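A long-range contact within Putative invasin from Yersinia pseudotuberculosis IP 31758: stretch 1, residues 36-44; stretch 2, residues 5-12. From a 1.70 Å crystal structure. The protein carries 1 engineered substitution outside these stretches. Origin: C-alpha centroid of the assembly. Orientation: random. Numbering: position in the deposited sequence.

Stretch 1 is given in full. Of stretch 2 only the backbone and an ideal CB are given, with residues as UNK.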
# COMPACT_ATOMS: atom_id res chain seq x y z
N ARG A 36 -22.31 40.05 -31.61
CA ARG A 36 -22.99 40.43 -32.84
C ARG A 36 -24.47 40.62 -32.56
O ARG A 36 -25.04 39.97 -31.68
CB ARG A 36 -22.80 39.37 -33.93
CG ARG A 36 -21.35 39.18 -34.36
CD ARG A 36 -20.87 40.38 -35.20
NE ARG A 36 -19.49 40.27 -35.66
CZ ARG A 36 -18.43 40.72 -35.00
NH1 ARG A 36 -18.56 41.29 -33.80
NH2 ARG A 36 -17.21 40.59 -35.52
N ASP A 37 -25.09 41.54 -33.31
CA ASP A 37 -26.52 41.75 -33.19
C ASP A 37 -27.26 40.85 -34.19
O ASP A 37 -26.66 40.02 -34.87
CB ASP A 37 -26.87 43.24 -33.36
CG ASP A 37 -26.64 43.77 -34.78
OD1 ASP A 37 -26.51 42.99 -35.73
OD2 ASP A 37 -26.59 45.02 -34.93
N SER A 38 -28.58 41.01 -34.24
CA SER A 38 -29.41 40.13 -35.07
C SER A 38 -29.15 40.32 -36.56
O SER A 38 -29.57 39.47 -37.35
CB SER A 38 -30.89 40.38 -34.77
OG SER A 38 -31.23 41.73 -35.04
N ASN A 39 -28.50 41.41 -36.95
CA ASN A 39 -28.11 41.65 -38.33
C ASN A 39 -26.66 41.30 -38.59
O ASN A 39 -26.13 41.60 -39.67
CB ASN A 39 -28.36 43.12 -38.69
CG ASN A 39 -29.84 43.46 -38.71
OD1 ASN A 39 -30.63 42.78 -39.35
ND2 ASN A 39 -30.21 44.52 -37.99
N ASN A 40 -26.00 40.68 -37.61
CA ASN A 40 -24.59 40.31 -37.64
C ASN A 40 -23.66 41.51 -37.69
O ASN A 40 -22.52 41.40 -38.15
CB ASN A 40 -24.27 39.36 -38.80
CG ASN A 40 -23.06 38.49 -38.51
OD1 ASN A 40 -22.82 38.10 -37.36
ND2 ASN A 40 -22.29 38.19 -39.55
N ASN A 41 -24.11 42.67 -37.20
CA ASN A 41 -23.22 43.81 -37.00
C ASN A 41 -22.46 43.64 -35.68
O ASN A 41 -23.02 43.15 -34.70
CB ASN A 41 -24.01 45.11 -36.96
CG ASN A 41 -24.88 45.31 -38.18
OD1 ASN A 41 -26.10 45.41 -38.08
ND2 ASN A 41 -24.25 45.39 -39.34
N PRO A 42 -21.20 44.07 -35.62
CA PRO A 42 -20.48 44.05 -34.33
C PRO A 42 -21.11 45.01 -33.34
O PRO A 42 -21.59 46.08 -33.71
CB PRO A 42 -19.05 44.49 -34.71
CG PRO A 42 -18.96 44.31 -36.19
CD PRO A 42 -20.34 44.54 -36.72
N VAL A 43 -21.11 44.62 -32.06
CA VAL A 43 -21.59 45.48 -30.98
C VAL A 43 -20.37 45.91 -30.17
O VAL A 43 -19.73 45.09 -29.50
CB VAL A 43 -22.62 44.77 -30.10
CG1 VAL A 43 -23.16 45.71 -29.04
CG2 VAL A 43 -23.75 44.21 -30.95
N THR A 44 -20.05 47.20 -30.23
CA THR A 44 -18.84 47.73 -29.63
C THR A 44 -19.13 48.43 -28.30
O THR A 44 -20.28 48.77 -27.99
CB THR A 44 -18.15 48.69 -30.60
OG1 THR A 44 -19.01 49.81 -30.87
CG2 THR A 44 -17.82 47.99 -31.91
N UNK A 5 -32.43 43.97 -26.67
CA UNK A 5 -32.79 42.80 -27.46
C UNK A 5 -32.03 42.63 -28.75
O UNK A 5 -32.39 41.77 -29.55
CB UNK A 5 -34.28 42.85 -27.78
N UNK A 6 -30.99 43.43 -28.98
CA UNK A 6 -30.24 43.35 -30.23
C UNK A 6 -29.11 42.34 -30.19
O UNK A 6 -28.65 41.92 -31.26
CB UNK A 6 -29.67 44.73 -30.58
N UNK A 7 -28.66 41.91 -29.01
CA UNK A 7 -27.59 40.93 -28.92
C UNK A 7 -28.10 39.56 -29.37
O UNK A 7 -29.08 39.04 -28.81
CB UNK A 7 -27.04 40.86 -27.49
N UNK A 8 -27.44 38.97 -30.37
CA UNK A 8 -27.87 37.69 -30.93
C UNK A 8 -27.03 36.57 -30.34
O UNK A 8 -25.80 36.59 -30.42
CB UNK A 8 -27.76 37.69 -32.46
N UNK A 9 -27.70 35.58 -29.74
CA UNK A 9 -26.99 34.43 -29.20
C UNK A 9 -26.56 33.45 -30.29
O UNK A 9 -25.72 32.59 -30.02
CB UNK A 9 -27.87 33.71 -28.17
N UNK A 10 -27.10 33.58 -31.50
CA UNK A 10 -26.72 32.72 -32.61
C UNK A 10 -25.63 33.35 -33.48
O UNK A 10 -24.76 32.63 -33.99
CB UNK A 10 -27.95 32.40 -33.46
N UNK A 11 -25.65 34.67 -33.68
CA UNK A 11 -24.58 35.31 -34.43
C UNK A 11 -23.35 35.55 -33.57
O UNK A 11 -22.23 35.59 -34.09
CB UNK A 11 -25.07 36.63 -35.02
N UNK A 12 -23.53 35.72 -32.26
CA UNK A 12 -22.40 35.82 -31.36
C UNK A 12 -21.79 34.45 -31.11
O UNK A 12 -22.50 33.43 -31.09
CB UNK A 12 -22.82 36.47 -30.04

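Position 5 lies beyond the reach of stretch 1, so no contact guides the choice. Its backbone does: a phi of 72° with a psi of 9° favours a residue without a CB, although asparagine or aspartate could tolerate it. The residue is Gly-5.

At position 6 the CA-to-CB bond points sideways, and the ideal CB lies 4.2 Å from Asp-37 CB. A small or medium polar residue would fit, with little to decide between several. The residue is Asn-6, whose ND2 passes 4.3 Å from Val-43 CG2, a contact without polar character.

Position 7 points its CB away from stretch 1, with Arg-36 O the nearest atom at 4.7 Å. A short side chain would leave the contact; a longer apolar one could bend back toward the methyls of Val-43. Leu-7 does this: with chi1 m and chi2 t, its CD2 comes within 3.9 Å of Val-43 CG2.

Position 8 offers its backbone N to Arg-36 O at 2.9 Å, a nearly straight hydrogen bond open to any residue but proline. Its CB points toward stretch 1, 3.5 Å from Asp-37 O and 3.9 Å from Ser-38 N, so a small side chain seems best. The following residues have helical backbone angles, and serine, threonine, aspartate or asparagine commonly accepts bonds from amides at such a start. Ser-8, with chi1 t, turns OG to the amide of position 11, accepting a hydrogen bond from that N at 2.9 Å.

Position 9 points away and position 10 sideways, both with nothing of stretch 1 near the CB; many residues would serve. They are Thr-9 and Thr-10.

Position 11 points toward stretch 1, its ideal CB 3.7 Å from both Arg-36 CB and Asp-37 O and 3.6 Å from Asn-40 OD1. The carbonyls of Asp-37 and Ser-38 call for a donor of modest length; asparagine or glutamine is plausible, whereas aspartate would set a negative charge against them. Asn-11 donates from ND2 to Asp-37 O at 3.0 Å and 169°, tying its side chain to the first residue of the type I turn from Asp-37 to Asn-40. A water adds a second link, donating to both Asn-11 O and Asn-40 OD1, and so joins Asn-11 to the last residue of that turn.

At position 12 the CB lies sideways, 3.9 Å from Arg-36 N. That amide needs an acceptor on a short arm: serine or threonine would suit. Ser-12 OG accepts from Arg-36 N at 2.9 Å and donates to Ser-8 O at 2.7 Å, so one hydroxyl links both backbones.

Stretch 2, residues 5-12: GNLSTTNS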
# COMPACT_ATOMS: atom_id res chain seq x y z
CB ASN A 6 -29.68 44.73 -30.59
CG ASN A 6 -28.71 45.26 -29.55
OD1 ASN A 6 -28.96 45.16 -28.35
ND2 ASN A 6 -27.60 45.82 -30.01
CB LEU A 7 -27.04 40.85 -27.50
CG LEU A 7 -26.52 42.15 -26.88
CD1 LEU A 7 -25.95 41.90 -25.49
CD2 LEU A 7 -25.49 42.84 -27.77
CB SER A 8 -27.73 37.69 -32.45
OG SER A 8 -27.92 36.37 -32.95
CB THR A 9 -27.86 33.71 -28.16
OG1 THR A 9 -29.07 33.26 -28.76
CG2 THR A 9 -28.20 34.64 -27.02
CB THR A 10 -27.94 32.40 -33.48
OG1 THR A 10 -28.58 33.62 -33.89
CG2 THR A 10 -28.93 31.55 -32.71
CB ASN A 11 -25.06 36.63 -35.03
CG ASN A 11 -26.11 36.44 -36.10
OD1 ASN A 11 -26.15 35.41 -36.77
ND2 ASN A 11 -26.98 37.42 -36.26
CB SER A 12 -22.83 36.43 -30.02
OG SER A 12 -23.33 37.74 -30.18
O HOH W 1 -21.87 35.46 -36.80
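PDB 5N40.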